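Local coordinates for melanin biosynthesis protein TyrA, putative (Shewanella oneidensis, PDB 2IIZ) that binds heme b and, as a member of the dye-decolorizing peroxidase family, probably uses it to oxidise substrates with hydrogen peroxide, at residues E77-P80 against E81-P85; H194-L198 against K199-D203; I205-K209 against Q210-E214; M271-S274 against M275-D279; H284-L287 against M288-T291. One frame throughout, in Å; residues are numbered along the deposited sequence. Where two conformers were deposited one is given.

Contact 1 (E77-P80 against E81-P85); sequences ESRP and EMLKP
P80 lies alongside L83, both side chains pointing the same way. P80 CB comes within 4.0 Å of L83 CB, and P80 CG within 4.1 Å of L83 CD2. The leucine gets there with CG anti to the backbone N (chi1 -177°). The pair is brought together by a type I beta turn that runs from P80 to L83. Its closing bond, L83 N to P80 O, is weak at 3.4 Å, though nearly straight. The ring of P80 and the branches of L83 form one apolar patch.

R79 takes another course. Its chain bends at chi3, and R79 NH2 comes up beside the turn, 3.7 Å from L83 CB. The carbonyl O of L83 lies at the guanidinium edge, in its plane. The main polar partner of R79 is D72, which forms a salt bridge with NH1. The charge is thus tied to the preceding helix.

The turn belongs to the loop between helix 71-74 and strand 89-91. P80 and L83 both pack on W71 of that helix and on Y180 of strand 179-188. M82 and K84 reach helix 266-276 at D266 and E269.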
# COMPACT_ATOMS: atom_id res chain seq x y z
N GLU A 77 19.76 13.45 29.99
CA GLU A 77 21.13 13.81 30.38
C GLU A 77 21.89 14.63 29.33
O GLU A 77 22.82 15.37 29.67
CB GLU A 77 21.94 12.55 30.72
CG GLU A 77 21.72 12.01 32.14
CD GLU A 77 22.34 10.63 32.37
OE1 GLU A 77 22.21 9.75 31.48
OE2 GLU A 77 22.96 10.43 33.44
N SER A 78 21.50 14.49 28.07
CA SER A 78 22.26 15.06 26.96
C SER A 78 21.35 15.24 25.73
O SER A 78 20.32 14.58 25.63
CB SER A 78 23.42 14.14 26.59
OG SER A 78 22.96 12.98 25.88
N ARG A 79 21.75 16.13 24.82
CA ARG A 79 20.92 16.55 23.69
C ARG A 79 21.74 17.00 22.49
O ARG A 79 22.78 17.65 22.67
CB ARG A 79 20.10 17.76 24.07
CG ARG A 79 18.77 17.47 24.67
CD ARG A 79 18.13 18.77 25.07
NE ARG A 79 17.83 19.60 23.90
CZ ARG A 79 16.72 19.53 23.18
NH1 ARG A 79 15.76 18.67 23.48
NH2 ARG A 79 16.57 20.34 22.14
N PRO A 80 21.27 16.69 21.27
CA PRO A 80 21.81 17.29 20.07
C PRO A 80 21.75 18.82 20.17
O PRO A 80 20.74 19.37 20.61
CB PRO A 80 20.87 16.80 18.94
CG PRO A 80 20.19 15.61 19.48
CD PRO A 80 20.18 15.73 20.98
N GLU A 81 22.84 19.47 19.77
CA GLU A 81 23.03 20.91 19.96
C GLU A 81 21.84 21.74 19.46
O GLU A 81 21.35 22.63 20.16
CB GLU A 81 24.31 21.35 19.23
CG GLU A 81 24.68 22.82 19.44
CD GLU A 81 25.90 23.26 18.66
OE1 GLU A 81 26.16 22.73 17.55
OE2 GLU A 81 26.61 24.16 19.16
N MSE A 82 21.37 21.44 18.25
CA MSE A 82 20.42 22.30 17.55
C MSE A 82 18.98 21.80 17.53
O MSE A 82 18.14 22.39 16.85
CB MSE A 82 20.91 22.53 16.13
CG MSE A 82 22.32 23.11 16.08
SE MSE A 82 22.81 23.65 14.31
CE MSE A 82 21.64 25.23 14.17
N LEU A 83 18.69 20.73 18.25
CA LEU A 83 17.39 20.07 18.15
C LEU A 83 16.21 20.92 18.65
O LEU A 83 16.25 21.47 19.75
CB LEU A 83 17.40 18.73 18.89
CG LEU A 83 16.13 17.88 18.81
CD1 LEU A 83 15.83 17.52 17.37
CD2 LEU A 83 16.25 16.62 19.66
N LYS A 84 15.17 21.01 17.82
CA LYS A 84 13.99 21.80 18.14
C LYS A 84 12.77 21.36 17.33
O LYS A 84 12.90 20.59 16.35
CB LYS A 84 14.28 23.30 17.91
CG LYS A 84 14.60 23.71 16.47
CD LYS A 84 15.12 25.17 16.46
CE LYS A 84 15.39 25.66 15.04
N PRO A 85 11.57 21.84 17.74
CA PRO A 85 10.33 21.40 17.09
C PRO A 85 10.23 21.83 15.63
O PRO A 85 11.05 22.62 15.15
CB PRO A 85 9.24 22.05 17.94
CG PRO A 85 9.93 22.50 19.23
CD PRO A 85 11.32 22.80 18.84

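Contact 2 (H194-L198 against K199-D203); sequences HRLPL and KKQED
L196 and Q201 cross obliquely, with L196 CB 3.7 Å from Q201 CG. The methyl CD1 of the leucine touches the same CG. Q201 then runs on extended beyond CG. The extended chain brings NE2 to the carbonyl O of L196, to which Q201 NE2 donates at 3.3 Å. That donor sits 33° out of the carbonyl plane, so the bond is not an in-plane one. A water 2.6 Å from Q201 NE2 accepts a second bond from this nitrogen. The same water is bonded to H194 ND1. NE2 is therefore gripped twice, and the amide is held between chain and water.

P197 and K200 lie side by side and point the same way. P197 CD is 3.8 Å from K200 CG, so the proline ring flanks the aliphatic part of the lysine. P197 is the N-cap residue of helix 198-205. P197 O accepts from Q201 N at 3.3 Å and, weakly, from K200 N.

L198 crosses E202 at a slant. L198 CD1 is 3.5 Å from E202 OE2, a methyl beside a carboxylate. E202 N donates to L198 O in the first turn of the helix.

K209 takes up both polar ends: Q201 OE1 accepts from its NZ, and E202 OE2 from its backbone N. The chemistry is mixed: P197 and K200 pack at the surface, while Q201 is buried, its amide held by L196 O, water and K209.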
# COMPACT_ATOMS: atom_id res chain seq x y z
N HIS A 194 -2.94 18.71 -13.13
CA HIS A 194 -2.95 18.12 -14.45
C HIS A 194 -3.79 18.90 -15.44
O HIS A 194 -3.83 18.52 -16.61
CB HIS A 194 -3.38 16.63 -14.40
CG HIS A 194 -2.37 15.71 -13.78
ND1 HIS A 194 -1.00 15.90 -13.92
CD2 HIS A 194 -2.51 14.61 -13.01
CE1 HIS A 194 -0.35 14.96 -13.26
NE2 HIS A 194 -1.25 14.16 -12.70
N ARG A 195 -4.46 19.98 -15.02
CA ARG A 195 -5.13 20.88 -15.96
C ARG A 195 -4.19 21.98 -16.48
O ARG A 195 -4.54 22.73 -17.40
CB ARG A 195 -6.40 21.48 -15.36
CG ARG A 195 -7.32 20.41 -14.79
CD ARG A 195 -8.79 20.75 -14.83
NE ARG A 195 -9.27 21.00 -16.18
CZ ARG A 195 -10.54 21.21 -16.49
NH1 ARG A 195 -11.48 21.20 -15.55
NH2 ARG A 195 -10.88 21.43 -17.75
N LEU A 196 -3.01 22.08 -15.90
CA LEU A 196 -1.98 23.02 -16.35
C LEU A 196 -1.37 22.62 -17.70
O LEU A 196 -1.00 21.46 -17.88
CB LEU A 196 -0.84 23.04 -15.35
CG LEU A 196 -1.01 23.55 -13.92
CD1 LEU A 196 0.26 23.24 -13.11
CD2 LEU A 196 -1.25 25.01 -13.94
N PRO A 197 -1.26 23.56 -18.65
CA PRO A 197 -0.46 23.29 -19.83
C PRO A 197 0.97 22.96 -19.44
O PRO A 197 1.47 23.45 -18.43
CB PRO A 197 -0.51 24.60 -20.61
CG PRO A 197 -1.66 25.34 -20.09
CD PRO A 197 -1.86 24.91 -18.68
N LEU A 198 1.62 22.13 -20.25
CA LEU A 198 2.96 21.63 -19.96
C LEU A 198 3.96 22.73 -19.59
O LEU A 198 4.69 22.62 -18.60
CB LEU A 198 3.46 20.83 -21.18
CG LEU A 198 4.89 20.29 -21.19
CD1 LEU A 198 5.14 19.36 -20.01
CD2 LEU A 198 5.16 19.59 -22.52
N LYS A 199 3.99 23.80 -20.38
CA LYS A 199 4.92 24.90 -20.14
C LYS A 199 4.73 25.52 -18.75
O LYS A 199 5.71 25.91 -18.11
CB LYS A 199 4.74 25.98 -21.22
CG LYS A 199 5.75 27.15 -21.15
CD LYS A 199 7.20 26.67 -21.25
CE LYS A 199 8.16 27.84 -21.44
NZ LYS A 199 9.51 27.39 -21.91
N LYS A 200 3.49 25.61 -18.28
CA LYS A 200 3.23 26.15 -16.93
C LYS A 200 3.81 25.27 -15.85
O LYS A 200 4.43 25.76 -14.90
CB LYS A 200 1.73 26.32 -16.66
CG LYS A 200 1.02 27.15 -17.70
CD LYS A 200 0.03 28.14 -17.11
CE LYS A 200 -0.33 29.21 -18.14
NZ LYS A 200 -0.95 30.39 -17.50
N GLN A 201 3.59 23.95 -16.01
CA GLN A 201 4.12 22.97 -15.09
C GLN A 201 5.62 23.16 -15.00
O GLN A 201 6.17 23.25 -13.90
CB GLN A 201 3.83 21.52 -15.55
CG GLN A 201 2.34 21.15 -15.62
CD GLN A 201 2.06 19.66 -15.77
OE1 GLN A 201 2.90 18.81 -15.46
NE2 GLN A 201 0.87 19.34 -16.25
N GLU A 202 6.26 23.21 -16.16
CA GLU A 202 7.72 23.33 -16.26
C GLU A 202 8.19 24.64 -15.63
O GLU A 202 9.25 24.68 -15.01
CB GLU A 202 8.17 23.21 -17.73
CG GLU A 202 7.82 21.82 -18.34
CD GLU A 202 8.27 21.61 -19.78
OE1 GLU A 202 8.39 22.59 -20.54
OE2 GLU A 202 8.51 20.43 -20.15
N ASP A 203 7.39 25.70 -15.78
CA ASP A 203 7.71 27.02 -15.25
C ASP A 203 7.57 27.08 -13.73
O ASP A 203 8.17 27.93 -13.07
CB ASP A 203 6.79 28.08 -15.87
CG ASP A 203 7.29 28.60 -17.22
OD1 ASP A 203 8.25 28.04 -17.80
OD2 ASP A 203 6.69 29.60 -17.70
O HOH W 1 0.23 16.83 -16.21

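Contact 3 (I205-K209 against Q210-E214); sequences IGRTK and QDNIE
R207 reaches across to N212, I213 and E214. R207 CB lies 3.7 Å from I213 O, and CG passes near E214 CA. CG stands anti to the carbonyl carbon (chi1 -55°), and the chain bends at chi3 to bring the guanidinium beside N212 and E214. R207 CD is 3.5 Å from N212 OD1. R207 NE donates to N212 OD1 at 2.8 Å. The donor lies above the amide carbonyl plane, 41° out of it. At the tip the branches part. NH2 makes a weak bond to N212 O. R207 NH1 lies 3.5 Å from E214 CB, which sits over one guanidinium face, offset toward the rim. The salt bridge from NH1 to E214 OE1 is long; the other carboxylate oxygen, OE2, is paired with K220.

The two segments run back on each other as a hairpin-like loop, with a single beta bridge between R207 and E214. It follows helix 198-205 and borders the heme pocket, where R207 touches the cofactor. N212 ND2 donates to T154, one of the heme-binding residues. A leucine at R207 would probably leave N212 OD1 without its NE donor and E214 without a nearby positive charge on this side.

T208 binds I213 twice. T208 N donates to I213 O at 3.0 Å, and I213 N donates to T208 OG1 at 2.9 Å. The hydroxyl reaches I213 because OG1 sits between the backbone N and the carbonyl carbon (chi1 61°). I213 CB lies against the same oxygen.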
# COMPACT_ATOMS: atom_id res chain seq x y z
N ILE A 205 8.18 24.30 -11.68
CA ILE A 205 9.31 23.55 -11.15
C ILE A 205 10.66 24.15 -11.51
O ILE A 205 11.56 24.13 -10.68
CB ILE A 205 9.19 22.08 -11.51
CG1 ILE A 205 8.09 21.50 -10.61
CG2 ILE A 205 10.54 21.33 -11.29
CD1 ILE A 205 7.39 20.40 -11.21
N GLY A 206 10.80 24.69 -12.73
CA GLY A 206 12.09 25.23 -13.21
C GLY A 206 12.94 24.19 -13.93
O GLY A 206 14.16 24.37 -14.10
N ARG A 207 12.31 23.09 -14.35
CA ARG A 207 12.95 22.09 -15.20
C ARG A 207 11.94 21.60 -16.24
O ARG A 207 10.74 21.68 -15.99
CB ARG A 207 13.45 20.92 -14.35
CG ARG A 207 14.36 21.33 -13.21
CD ARG A 207 14.78 20.16 -12.39
NE ARG A 207 15.80 19.37 -13.06
CZ ARG A 207 17.11 19.49 -12.87
NH1 ARG A 207 17.60 20.38 -12.01
NH2 ARG A 207 17.94 18.72 -13.54
N THR A 208 12.41 21.09 -17.38
CA THR A 208 11.50 20.46 -18.35
C THR A 208 11.03 19.13 -17.77
O THR A 208 11.76 18.50 -17.02
CB THR A 208 12.13 20.24 -19.74
OG1 THR A 208 13.26 19.38 -19.64
CG2 THR A 208 12.56 21.57 -20.33
N LYS A 209 9.82 18.72 -18.13
CA LYS A 209 9.18 17.55 -17.52
C LYS A 209 9.88 16.27 -17.95
O LYS A 209 10.57 15.65 -17.14
CB LYS A 209 7.68 17.51 -17.86
CG LYS A 209 6.86 16.56 -16.98
CD LYS A 209 5.36 16.89 -17.05
CE LYS A 209 4.49 15.87 -16.27
NZ LYS A 209 3.04 16.27 -16.21
N GLN A 210 9.71 15.88 -19.21
CA GLN A 210 10.16 14.58 -19.69
C GLN A 210 11.67 14.39 -19.59
O GLN A 210 12.14 13.49 -18.92
CB GLN A 210 9.70 14.34 -21.12
CG GLN A 210 9.78 12.87 -21.55
CD GLN A 210 8.99 11.93 -20.63
OE1 GLN A 210 9.44 10.83 -20.33
NE2 GLN A 210 7.81 12.36 -20.20
N ASP A 211 12.42 15.25 -20.27
CA ASP A 211 13.88 15.13 -20.31
C ASP A 211 14.54 15.63 -19.03
O ASP A 211 15.72 15.35 -18.80
CB ASP A 211 14.44 15.89 -21.52
CG ASP A 211 13.98 15.30 -22.85
OD1 ASP A 211 13.63 14.10 -22.90
OD2 ASP A 211 13.97 16.05 -23.85
N ASN A 212 13.80 16.37 -18.20
CA ASN A 212 14.28 16.84 -16.90
C ASN A 212 15.51 17.73 -17.01
O ASN A 212 16.51 17.49 -16.35
CB ASN A 212 14.59 15.67 -15.98
CG ASN A 212 14.92 16.10 -14.56
OD1 ASN A 212 14.45 17.17 -14.08
ND2 ASN A 212 15.74 15.29 -13.88
N ILE A 213 15.43 18.74 -17.87
CA ILE A 213 16.56 19.61 -18.16
C ILE A 213 16.41 20.90 -17.35
O ILE A 213 15.41 21.61 -17.46
CB ILE A 213 16.63 19.92 -19.67
CG1 ILE A 213 16.82 18.63 -20.46
CG2 ILE A 213 17.76 20.88 -19.99
CD1 ILE A 213 16.26 18.69 -21.85
N GLU A 214 17.42 21.19 -16.53
CA GLU A 214 17.38 22.36 -15.67
C GLU A 214 17.34 23.59 -16.54
O GLU A 214 18.11 23.69 -17.49
CB GLU A 214 18.61 22.38 -14.75
CG GLU A 214 18.61 23.53 -13.72
CD GLU A 214 19.69 23.40 -12.63
OE1 GLU A 214 20.60 22.55 -12.74
OE2 GLU A 214 19.60 24.16 -11.65

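Contact 4 (M271-S274 against M275-D279); sequences MLHS and MVFGD. With HEM (protoporphyrin IX containing Fe), chain C.
Helix 266-276 forms part of the wall of the heme pocket, and its last turn carries this contact. Selenomethionines M271 and M275 both meet the porphyrin. M271 extends beyond CG and sets CE 3.3 Å from the heme methyl CMD. Its CB lies near the vinyl carbons CAC and CBC. M275 bends at chi3 and brings SE to 3.6 Å from heme C2C. M275 CG stands anti to the carbonyl carbon (chi1 -61°), and at 3.1 Å it lies close to M271 O. M275 N also donates to M271 O, so the backbone bond sets the two heme-contacting residues one turn apart.

H273 and F277 pair on the side away from the heme. Their side chains cross at about a right angle, while the ring planes are only 36° apart. This is an oblique pair, with centroids 4.9 Å apart. F277 CB makes a CH-pi contact over the H273 ring face, and F277 CD2 sits above the centre of that ring. F277 N donates to H273 O at 2.8 Å. A weak bond from G278 N reaches the same oxygen. G278, with positive phi, is the first residue to leave the helical path.

L272 packs on Q184 and Y186 of strand 179-188. M275 touches Y186 of that strand and the axial ligand H225 on helix 225-228. S274 OG is hydrogen-bonded to R228 O. On another side, H273 and F277 rest on M89 of strand 89-91.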
# COMPACT_ATOMS: atom_id res chain seq x y z
N MSE A 271 14.99 26.86 3.64
CA MSE A 271 14.34 26.48 2.38
C MSE A 271 12.84 26.65 2.47
O MSE A 271 12.23 27.20 1.57
CB MSE A 271 14.65 25.03 1.98
CG MSE A 271 16.00 24.87 1.33
SE MSE A 271 16.65 23.04 1.39
CE MSE A 271 18.27 23.27 0.53
N LEU A 272 12.25 26.17 3.56
CA LEU A 272 10.82 26.23 3.73
C LEU A 272 10.33 27.68 3.83
O LEU A 272 9.32 28.06 3.24
CB LEU A 272 10.43 25.46 4.97
CG LEU A 272 8.94 25.31 5.21
CD1 LEU A 272 8.34 24.36 4.18
CD2 LEU A 272 8.66 24.82 6.66
N HIS A 273 11.06 28.49 4.58
CA HIS A 273 10.75 29.92 4.65
C HIS A 273 10.76 30.51 3.24
O HIS A 273 9.77 31.11 2.80
CB HIS A 273 11.76 30.61 5.56
CG HIS A 273 11.52 32.07 5.72
ND1 HIS A 273 11.57 32.96 4.67
CD2 HIS A 273 11.24 32.81 6.82
CE1 HIS A 273 11.33 34.18 5.11
NE2 HIS A 273 11.12 34.11 6.42
N SER A 274 11.86 30.33 2.52
CA SER A 274 11.95 30.76 1.12
C SER A 274 10.79 30.26 0.24
O SER A 274 10.40 30.96 -0.70
CB SER A 274 13.28 30.34 0.50
OG SER A 274 13.21 30.41 -0.90
N MSE A 275 10.26 29.07 0.52
CA MSE A 275 9.10 28.56 -0.22
C MSE A 275 7.79 29.26 0.16
O MSE A 275 7.04 29.68 -0.70
CB MSE A 275 8.91 27.06 -0.00
CG MSE A 275 10.05 26.18 -0.46
SE MSE A 275 9.68 24.33 -0.23
CE MSE A 275 7.87 24.23 -0.59
N VAL A 276 7.52 29.35 1.46
CA VAL A 276 6.26 29.93 1.94
C VAL A 276 6.21 31.46 1.77
O VAL A 276 5.28 32.02 1.18
CB VAL A 276 6.02 29.61 3.45
CG1 VAL A 276 4.86 30.48 4.04
CG2 VAL A 276 5.73 28.13 3.62
N PHE A 277 7.23 32.11 2.31
CA PHE A 277 7.31 33.57 2.34
C PHE A 277 7.98 34.20 1.12
O PHE A 277 7.75 35.36 0.83
CB PHE A 277 8.03 33.97 3.61
CG PHE A 277 7.22 33.71 4.83
CD1 PHE A 277 6.22 34.59 5.22
CD2 PHE A 277 7.44 32.58 5.59
CE1 PHE A 277 5.45 34.35 6.36
CE2 PHE A 277 6.68 32.33 6.73
CZ PHE A 277 5.69 33.21 7.12
N GLY A 278 8.81 33.44 0.41
CA GLY A 278 9.37 33.90 -0.85
C GLY A 278 10.62 34.75 -0.69
O GLY A 278 11.20 34.85 0.40
N ASP A 279 11.02 35.37 -1.79
CA ASP A 279 12.32 36.02 -1.88
C ASP A 279 12.46 37.37 -1.22
O ASP A 279 13.59 37.83 -1.07
CB ASP A 279 12.73 36.15 -3.35
CG ASP A 279 11.93 37.18 -4.10
OD1 ASP A 279 10.96 37.74 -3.54
OD2 ASP A 279 12.29 37.42 -5.27
CHA HEM C . 14.22 20.01 -6.05
CHB HEM C . 9.71 18.32 -6.03
CHC HEM C . 9.09 19.82 -1.53
CHD HEM C . 13.74 21.01 -1.32
C1A HEM C . 13.04 19.45 -6.45
C2A HEM C . 12.75 18.95 -7.78
C3A HEM C . 11.49 18.48 -7.75
C4A HEM C . 10.97 18.67 -6.42
CMA HEM C . 10.70 17.85 -8.91
CAA HEM C . 13.74 18.97 -8.97
CBA HEM C . 14.57 17.68 -9.05
CGA HEM C . 15.69 17.68 -8.03
O1A HEM C . 15.61 16.94 -7.01
O2A HEM C . 16.69 18.43 -8.23
C1B HEM C . 9.16 18.59 -4.82
C2B HEM C . 7.79 18.29 -4.44
C3B HEM C . 7.62 18.71 -3.18
C4B HEM C . 8.87 19.28 -2.75
CMB HEM C . 6.78 17.60 -5.39
CAB HEM C . 6.38 18.65 -2.28
CBB HEM C . 5.16 18.78 -2.79
C1C HEM C . 10.30 20.29 -1.10
C2C HEM C . 10.52 20.88 0.19
C3C HEM C . 11.81 21.21 0.26
C4C HEM C . 12.42 20.83 -1.00
CMC HEM C . 9.41 21.05 1.24
CAC HEM C . 12.58 21.88 1.42
CBC HEM C . 12.02 22.26 2.58
C1D HEM C . 14.30 20.83 -2.55
C2D HEM C . 15.70 21.02 -2.84
C3D HEM C . 15.85 20.71 -4.32
C4D HEM C . 14.53 20.36 -4.77
CMD HEM C . 16.79 21.47 -1.85
CAD HEM C . 17.13 20.76 -5.18
CBD HEM C . 17.16 22.11 -5.88
CGD HEM C . 18.50 22.40 -6.51
O1D HEM C . 18.59 22.32 -7.77
O2D HEM C . 19.46 22.70 -5.75
NA HEM C . 11.93 19.26 -5.64
NB HEM C . 9.80 19.20 -3.76
NC HEM C . 11.47 20.26 -1.82
ND HEM C . 13.64 20.44 -3.71
FE HEM C . 11.63 19.96 -3.81

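Contact 5 (H284-L287 against M288-T291); sequences HDHL and MHFT
The loop after helix 266-276 contributes to the proximal side of the heme pocket; in it a short 3-10 segment holds H286 and H289, and H284 just before it completes a cluster of three histidines. H284 NE2 and H289 NE2 share a nearly straight hydrogen bond of 2.8 Å, in which either could be the donor. The two rings meet rim to rim with planes 72° apart. H284 has CG between the backbone N and the carbonyl carbon (chi1 67°), a setting that turns its ring toward H289.

H286 and H289 lie side by side, pointing the same way. H289 CE1 stands over the centre of the H286 ring, 3.3 Å from H286 CG. The planes are 40° apart, so the pair is oblique. In return, H286 CA makes a CH-pi contact over the face of the H289 ring. An alanine in place of H289 would probably leave H284 NE2 without this partner and open a gap over the H286 ring.

D285 serves the heme side. Its OD2 is hydrogen-bonded to ND1 of H225, the axial ligand of the heme iron. This is the proximal His-Asp pairing familiar from heme peroxidases, which probably makes the imidazole more electron-rich. The other oxygen, D285 OD1, accepts from L287 N at 2.8 Å in an Asx turn, which helps fix the carboxylate. Backbone bonds from M288 N to D285 O and H289 N to H286 O build the 3-10 turns. L287 and T291 touch the heme. F290 CD2 lies 3.2 Å from H286 O.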
# COMPACT_ATOMS: atom_id res chain seq x y z
N HIS A 284 7.04 33.88 -4.08
CA HIS A 284 7.01 32.62 -3.35
C HIS A 284 7.01 31.45 -4.32
O HIS A 284 7.12 31.65 -5.53
CB HIS A 284 5.81 32.59 -2.38
CG HIS A 284 4.47 32.56 -3.05
ND1 HIS A 284 3.68 33.69 -3.18
CD2 HIS A 284 3.78 31.55 -3.64
CE1 HIS A 284 2.57 33.36 -3.81
NE2 HIS A 284 2.60 32.07 -4.10
N ASP A 285 6.88 30.24 -3.78
CA ASP A 285 6.96 29.01 -4.55
C ASP A 285 5.57 28.60 -5.04
O ASP A 285 4.71 28.13 -4.27
CB ASP A 285 7.56 27.90 -3.67
CG ASP A 285 7.68 26.56 -4.39
OD1 ASP A 285 7.20 26.43 -5.52
OD2 ASP A 285 8.27 25.64 -3.80
N HIS A 286 5.34 28.77 -6.33
CA HIS A 286 4.02 28.48 -6.88
C HIS A 286 3.63 27.02 -6.89
O HIS A 286 2.48 26.71 -7.19
CB HIS A 286 3.89 29.08 -8.27
CG HIS A 286 3.66 30.57 -8.25
ND1 HIS A 286 3.08 31.24 -9.29
CD2 HIS A 286 3.93 31.50 -7.30
CE1 HIS A 286 3.00 32.53 -9.00
NE2 HIS A 286 3.51 32.71 -7.80
N LEU A 287 4.57 26.12 -6.56
CA LEU A 287 4.28 24.69 -6.46
C LEU A 287 3.30 24.51 -5.31
O LEU A 287 2.46 23.59 -5.33
CB LEU A 287 5.55 23.88 -6.21
CG LEU A 287 5.41 22.35 -6.08
CD1 LEU A 287 4.65 21.75 -7.25
CD2 LEU A 287 6.78 21.66 -5.95
N MSE A 288 3.42 25.40 -4.33
CA MSE A 288 2.58 25.35 -3.14
C MSE A 288 1.11 25.64 -3.46
O MSE A 288 0.23 25.40 -2.61
CB MSE A 288 3.10 26.32 -2.08
CG MSE A 288 4.47 25.96 -1.54
SE MSE A 288 4.86 26.84 0.16
CE MSE A 288 3.55 25.94 1.33
N HIS A 289 0.82 26.14 -4.66
CA HIS A 289 -0.59 26.33 -5.06
C HIS A 289 -1.24 25.00 -5.42
O HIS A 289 -2.42 24.97 -5.76
CB HIS A 289 -0.73 27.23 -6.28
CG HIS A 289 -0.10 28.58 -6.11
ND1 HIS A 289 0.25 29.35 -7.19
CD2 HIS A 289 0.23 29.29 -5.01
CE1 HIS A 289 0.77 30.49 -6.76
NE2 HIS A 289 0.77 30.48 -5.44
N PHE A 290 -0.48 23.91 -5.36
CA PHE A 290 -0.94 22.63 -5.95
C PHE A 290 -0.89 21.43 -5.01
O PHE A 290 -1.32 20.33 -5.39
CB PHE A 290 -0.15 22.35 -7.24
CG PHE A 290 -0.35 23.42 -8.28
CD1 PHE A 290 -1.41 23.36 -9.16
CD2 PHE A 290 0.52 24.50 -8.37
CE1 PHE A 290 -1.62 24.33 -10.11
CE2 PHE A 290 0.34 25.49 -9.32
CZ PHE A 290 -0.74 25.40 -10.20
N THR A 291 -0.38 21.65 -3.80
CA THR A 291 -0.27 20.60 -2.79
C THR A 291 -0.33 21.23 -1.43
O THR A 291 -0.01 22.40 -1.30
CB THR A 291 1.05 19.85 -2.92
OG1 THR A 291 1.03 18.69 -2.08
CG2 THR A 291 2.23 20.74 -2.58

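Contacts 3, 4 and 5 touch the heme, with contact 2 behind them; Q201 of contact 2 stays about 10 Å away, side chain to heme. Contact 1 stands apart, its centre 42 Å from that of contact 2 on the opposite side of the chain's centre. Its nearest atoms are about 9 Å from those of contact 4, without touching. Contacts 4 and 5 touch, most closely where M275 O meets D285 N at 3.1 Å, probably a hydrogen bond. Together they bring M275 and D285 to the axial ligand H225. Contacts 2 and 3 touch chiefly at K209, whose NZ is 2.6 Å from Q201 OE1 (probably a hydrogen bond), and where E202 packs on R207 and T208. Contact 2 meets contact 5 where L196 CD1 packs 3.7 Å from F290 CE1.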